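Local coordinates for protein agarase (Pseudoalteromonas fuliginea, PDB 6XJ9) that is an agarase of a marine bacterium, a glycoside hydrolase that probably cleaves the galactan chains of agarose, at residues 41-53 and 62-76. Numbering follows the deposited sequence.
Sequences TSVDYQSNSAIVK and QFQSKKNSYASIVFS
I73 CD1 touches both Y45 and V52, on the inner side of two antiparallel strand pairings in the beta-rich, carbohydrate-binding-module-like domain. Strand 45-48 runs against strand 70-75. After the turn at S49, strand 50-53 pairs with 62-63, its partner in the hairpin 50-55/58-63. The chain thus links strand 70-75, which also pairs with 185-193, to the hairpin strand 58-63, which also pairs with 199-210. On the face that carries I73, F75, A50 and F63 the contacts are mainly apolar. I73 extends its CG1 branch away from its own backbone N (chi1 174°), which carries I73 CD1 to 3.7 Å from V52 CG2, the two side chains crossing at about a right angle. I73 CD1 lies 3.8 Å from Y45 CD1, oblique to the ring. CG1 of I73 also sits above one face of the F75 ring, offset toward its rim. F75 CD1 meets Y45 CB and V43 CG1, each at 3.7 Å. A50 CB points inward beside F63, whose ring edge faces S72 CA in plane.

On the other side, the chain of Q46 bends at chi2 and lies across V74. N48 brings ND2 to 2.9 Å from S72 OG and also near V74 CG2. Backbone bonds knit both pairings; V74 N to Q46 O is nearly straight, at 170°.

Q64, just past strand 62-63, gives its backbone N to S49 O at 2.7 Å. The Q64 side chain extends past S49, and its NE2 reaches I51 CD1. With an alanine in place of Q64, I51 CD1 would probably lose its NE2 neighbour and a gap would open beside S49. Q64 is the centre of an inverse gamma turn. Q64 O accepts a hydrogen bond from N68 ND2 at 2.8 Å, in the carbonyl plane of Q64.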
loop_
_atom_site.group_PDB
_atom_site.type_symbol
_atom_site.label_atom_id
_atom_site.label_comp_id
_atom_site.label_asym_id
_atom_site.label_seq_id
_atom_site.Cartn_x
_atom_site.Cartn_y
_atom_site.Cartn_z
ATOM N N THR A 41 -8.009 -21.534 31.875
ATOM C CA THR A 41 -6.724 -22.247 32.115
ATOM C C THR A 41 -5.587 -21.229 32.160
ATOM O O THR A 41 -5.525 -20.328 31.324
ATOM C CB THR A 41 -6.483 -23.337 31.059
ATOM O OG1 THR A 41 -7.681 -24.079 30.832
ATOM C CG2 THR A 41 -5.374 -24.299 31.428
ATOM N N SER A 42 -4.691 -21.394 33.143
ATOM C CA SER A 42 -3.520 -20.547 33.298
ATOM C C SER A 42 -2.248 -21.383 33.144
ATOM O O SER A 42 -2.271 -22.599 33.320
ATOM C CB SER A 42 -3.557 -19.832 34.632
ATOM N N VAL A 43 -1.134 -20.724 32.806
ATOM C CA VAL A 43 0.161 -21.389 32.820
ATOM C C VAL A 43 1.225 -20.389 33.267
ATOM O O VAL A 43 1.040 -19.178 33.146
ATOM C CB VAL A 43 0.507 -22.063 31.475
ATOM C CG1 VAL A 43 1.015 -21.076 30.433
ATOM C CG2 VAL A 43 1.494 -23.208 31.655
ATOM N N ASP A 44 2.336 -20.909 33.797
ATOM C CA ASP A 44 3.377 -20.040 34.313
ATOM C C ASP A 44 4.214 -19.508 33.156
ATOM O O ASP A 44 4.565 -20.246 32.237
ATOM C CB ASP A 44 4.172 -20.707 35.436
ATOM C CG ASP A 44 3.331 -20.920 36.683
ATOM O OD1 ASP A 44 2.751 -19.929 37.174
ATOM O OD2 ASP A 44 3.245 -22.078 37.141
ATOM N N TYR A 45 4.502 -18.209 33.213
ATOM C CA TYR A 45 5.330 -17.564 32.211
ATOM C C TYR A 45 6.298 -16.607 32.896
ATOM O O TYR A 45 6.049 -16.164 34.015
ATOM C CB TYR A 45 4.463 -16.797 31.206
ATOM C CG TYR A 45 3.686 -15.645 31.793
ATOM C CD1 TYR A 45 4.245 -14.384 31.908
ATOM C CD2 TYR A 45 2.381 -15.819 32.227
ATOM C CE1 TYR A 45 3.531 -13.324 32.445
ATOM C CE2 TYR A 45 1.651 -14.772 32.761
ATOM C CZ TYR A 45 2.227 -13.519 32.866
ATOM O OH TYR A 45 1.509 -12.486 33.391
ATOM N N GLN A 46 7.393 -16.310 32.188
ATOM C CA GLN A 46 8.363 -15.301 32.571
ATOM C C GLN A 46 8.587 -14.386 31.368
ATOM O O GLN A 46 8.402 -14.801 30.223
ATOM C CB GLN A 46 9.648 -15.958 33.089
ATOM C CG GLN A 46 10.425 -16.751 32.040
ATOM C CD GLN A 46 10.281 -18.260 32.074
ATOM O OE1 GLN A 46 9.180 -18.826 32.069
ATOM N NE2 GLN A 46 11.420 -18.934 32.066
ATOM N N SER A 47 8.955 -13.131 31.641
ATOM C CA SER A 47 9.183 -12.164 30.578
ATOM C C SER A 47 10.632 -11.681 30.592
ATOM O O SER A 47 11.336 -11.828 31.590
ATOM C CB SER A 47 8.201 -11.031 30.653
ATOM O OG SER A 47 8.416 -10.257 31.820
ATOM N N ASN A 48 11.065 -11.123 29.454
ATOM C CA ASN A 48 12.429 -10.678 29.243
ATOM C C ASN A 48 12.355 -9.418 28.388
ATOM O O ASN A 48 11.976 -9.494 27.216
ATOM C CB ASN A 48 13.275 -11.754 28.549
ATOM C CG ASN A 48 13.285 -13.096 29.258
ATOM O OD1 ASN A 48 14.244 -13.431 29.951
ATOM N ND2 ASN A 48 12.224 -13.876 29.093
ATOM N N SER A 49 12.658 -8.261 28.998
ATOM C CA SER A 49 12.499 -6.973 28.340
ATOM C C SER A 49 11.083 -6.846 27.776
ATOM O O SER A 49 10.888 -6.364 26.655
ATOM C CB SER A 49 13.534 -6.796 27.251
ATOM O OG SER A 49 14.846 -6.935 27.775
ATOM N N ALA A 50 10.096 -7.310 28.547
ATOM C CA ALA A 50 8.707 -7.285 28.111
ATOM C C ALA A 50 7.799 -7.160 29.330
ATOM O O ALA A 50 7.959 -7.892 30.302
ATOM C CB ALA A 50 8.385 -8.524 27.304
ATOM N N ILE A 51 6.858 -6.216 29.266
ATOM C CA ILE A 51 5.879 -6.035 30.322
ATOM C C ILE A 51 4.616 -6.798 29.935
ATOM O O ILE A 51 4.019 -6.514 28.898
ATOM C CB ILE A 51 5.608 -4.533 30.553
ATOM C CG1 ILE A 51 6.895 -3.786 30.914
ATOM C CG2 ILE A 51 4.533 -4.339 31.616
ATOM C CD1 ILE A 51 6.740 -2.287 30.984
ATOM N N VAL A 52 4.234 -7.767 30.781
ATOM C CA VAL A 52 3.042 -8.579 30.581
ATOM C C VAL A 52 2.006 -8.216 31.645
ATOM O O VAL A 52 2.291 -8.280 32.840
ATOM C CB VAL A 52 3.353 -10.088 30.628
ATOM C CG1 VAL A 52 2.121 -10.916 30.285
ATOM C CG2 VAL A 52 4.517 -10.459 29.717
ATOM N N LYS A 53 0.800 -7.849 31.198
ATOM C CA LYS A 53 -0.308 -7.651 32.119
ATOM C C LYS A 53 -1.512 -8.479 31.672
ATOM O O LYS A 53 -1.865 -8.497 30.488
ATOM C CB LYS A 53 -0.611 -6.159 32.327
ATOM C CG LYS A 53 -1.059 -5.371 31.107
ATOM N N GLN A 62 3.884 -5.954 26.084
ATOM C CA GLN A 62 4.596 -4.823 25.495
ATOM C C GLN A 62 6.090 -5.129 25.478
ATOM O O GLN A 62 6.769 -4.997 26.495
ATOM C CB GLN A 62 4.307 -3.534 26.264
ATOM C CG GLN A 62 2.959 -2.920 25.914
ATOM C CD GLN A 62 2.367 -2.115 27.043
ATOM O OE1 GLN A 62 3.059 -1.713 27.977
ATOM N NE2 GLN A 62 1.067 -1.878 26.967
ATOM N N PHE A 63 6.576 -5.581 24.316
ATOM C CA PHE A 63 7.977 -5.912 24.121
ATOM C C PHE A 63 8.779 -4.617 24.080
ATOM O O PHE A 63 8.457 -3.712 23.322
ATOM C CB PHE A 63 8.189 -6.660 22.798
ATOM C CG PHE A 63 7.507 -8.002 22.679
ATOM C CD1 PHE A 63 8.111 -9.152 23.174
ATOM C CD2 PHE A 63 6.276 -8.118 22.048
ATOM C CE1 PHE A 63 7.485 -10.388 23.058
ATOM C CE2 PHE A 63 5.651 -9.351 21.933
ATOM C CZ PHE A 63 6.258 -10.486 22.434
ATOM N N GLN A 64 9.818 -4.529 24.913
ATOM C CA GLN A 64 10.605 -3.308 24.976
ATOM C C GLN A 64 11.723 -3.427 23.942
ATOM O O GLN A 64 12.903 -3.367 24.277
ATOM C CB GLN A 64 11.099 -3.063 26.406
ATOM C CG GLN A 64 9.977 -2.991 27.440
ATOM C CD GLN A 64 10.501 -2.905 28.854
ATOM O OE1 GLN A 64 11.396 -3.645 29.262
ATOM N NE2 GLN A 64 9.936 -1.988 29.625
ATOM N N SER A 65 11.312 -3.575 22.675
ATOM C CA SER A 65 12.175 -4.006 21.589
ATOM C C SER A 65 12.919 -2.833 20.951
ATOM O O SER A 65 13.870 -3.048 20.201
ATOM C CB SER A 65 11.393 -4.812 20.570
ATOM O OG SER A 65 10.165 -4.172 20.259
ATOM N N LYS A 66 12.500 -1.599 21.255
ATOM C CA LYS A 66 13.253 -0.431 20.824
ATOM C C LYS A 66 14.626 -0.419 21.492
ATOM O O LYS A 66 15.629 -0.175 20.831
ATOM C CB LYS A 66 12.516 0.881 21.110
ATOM C CG LYS A 66 13.123 2.124 20.460
ATOM C CD LYS A 66 12.284 3.366 20.670
ATOM C CE LYS A 66 12.619 4.521 19.747
ATOM N NZ LYS A 66 13.944 5.109 20.057
ATOM N N LYS A 67 14.653 -0.661 22.804
ATOM C CA LYS A 67 15.860 -0.524 23.606
ATOM C C LYS A 67 16.598 -1.862 23.692
ATOM O O LYS A 67 17.800 -1.899 23.937
ATOM C CB LYS A 67 15.493 0.033 24.992
ATOM C CG LYS A 67 16.603 0.011 26.044
ATOM C CD LYS A 67 17.779 0.965 25.794
ATOM C CE LYS A 67 18.591 1.219 27.050
ATOM N NZ LYS A 67 19.810 2.029 26.793
ATOM N N ASN A 68 15.873 -2.966 23.483
ATOM C CA ASN A 68 16.439 -4.285 23.715
ATOM C C ASN A 68 16.258 -5.122 22.456
ATOM O O ASN A 68 15.137 -5.254 21.973
ATOM C CB ASN A 68 15.768 -4.969 24.907
ATOM C CG ASN A 68 15.785 -4.119 26.160
ATOM O OD1 ASN A 68 16.773 -4.109 26.889
ATOM N ND2 ASN A 68 14.713 -3.391 26.406
ATOM N N SER A 69 17.365 -5.675 21.949
ATOM C CA SER A 69 17.404 -6.347 20.658
ATOM C C SER A 69 16.778 -7.733 20.771
ATOM O O SER A 69 16.467 -8.352 19.757
ATOM C CB SER A 69 18.805 -6.423 20.109
ATOM O OG SER A 69 19.677 -7.059 21.039
ATOM N N TYR A 70 16.632 -8.212 22.010
ATOM C CA TYR A 70 15.877 -9.421 22.293
ATOM C C TYR A 70 14.876 -9.127 23.410
ATOM O O TYR A 70 15.264 -8.657 24.475
ATOM C CB TYR A 70 16.803 -10.583 22.678
ATOM C CG TYR A 70 16.069 -11.864 23.002
ATOM C CD1 TYR A 70 15.767 -12.775 22.003
ATOM C CD2 TYR A 70 15.646 -12.146 24.295
ATOM C CE1 TYR A 70 15.066 -13.941 22.273
ATOM C CE2 TYR A 70 14.944 -13.310 24.587
ATOM C CZ TYR A 70 14.658 -14.210 23.570
ATOM O OH TYR A 70 13.994 -15.368 23.840
ATOM N N ALA A 71 13.590 -9.375 23.138
ATOM C CA ALA A 71 12.535 -9.331 24.142
ATOM C C ALA A 71 11.675 -10.583 23.992
ATOM O O ALA A 71 11.562 -11.113 22.887
ATOM C CB ALA A 71 11.704 -8.086 23.975
ATOM N N SER A 72 11.077 -11.060 25.093
ATOM C CA SER A 72 10.350 -12.317 25.010
ATOM C C SER A 72 9.355 -12.512 26.156
ATOM O O SER A 72 9.480 -11.929 27.231
ATOM C CB SER A 72 11.305 -13.481 24.931
ATOM O OG SER A 72 11.869 -13.757 26.206
ATOM N N ILE A 73 8.367 -13.374 25.894
ATOM C CA ILE A 73 7.587 -14.020 26.936
ATOM C C ILE A 73 7.841 -15.517 26.803
ATOM O O ILE A 73 7.813 -16.062 25.695
ATOM C CB ILE A 73 6.092 -13.653 26.827
ATOM C CG1 ILE A 73 5.231 -14.437 27.825
ATOM C CG2 ILE A 73 5.594 -13.812 25.395
ATOM C CD1 ILE A 73 3.919 -13.774 28.158
ATOM N N VAL A 74 8.151 -16.154 27.934
ATOM C CA VAL A 74 8.508 -17.565 27.946
ATOM C C VAL A 74 7.488 -18.297 28.809
ATOM O O VAL A 74 7.328 -17.973 29.982
ATOM C CB VAL A 74 9.945 -17.785 28.466
ATOM C CG1 VAL A 74 10.317 -19.260 28.496
ATOM C CG2 VAL A 74 10.976 -16.995 27.672
ATOM N N PHE A 75 6.775 -19.244 28.198
ATOM C CA PHE A 75 5.870 -20.122 28.921
ATOM C C PHE A 75 6.623 -21.400 29.280
ATOM O O PHE A 75 7.131 -22.087 28.396
ATOM C CB PHE A 75 4.635 -20.433 28.074
ATOM C CG PHE A 75 3.880 -19.215 27.603
ATOM C CD1 PHE A 75 2.901 -18.636 28.395
ATOM C CD2 PHE A 75 4.138 -18.656 26.362
ATOM C CE1 PHE A 75 2.191 -17.529 27.952
ATOM C CE2 PHE A 75 3.437 -17.543 25.927
ATOM C CZ PHE A 75 2.458 -16.984 26.714
ATOM N N SER A 76 6.703 -21.686 30.586
ATOM C CA SER A 76 7.385 -22.865 31.093
ATOM C C SER A 76 6.577 -23.479 32.237
ATOM O O SER A 76 6.207 -22.785 33.180
ATOM C CB SER A 76 8.786 -22.515 31.519
ATOM O OG SER A 76 9.520 -23.685 31.830
#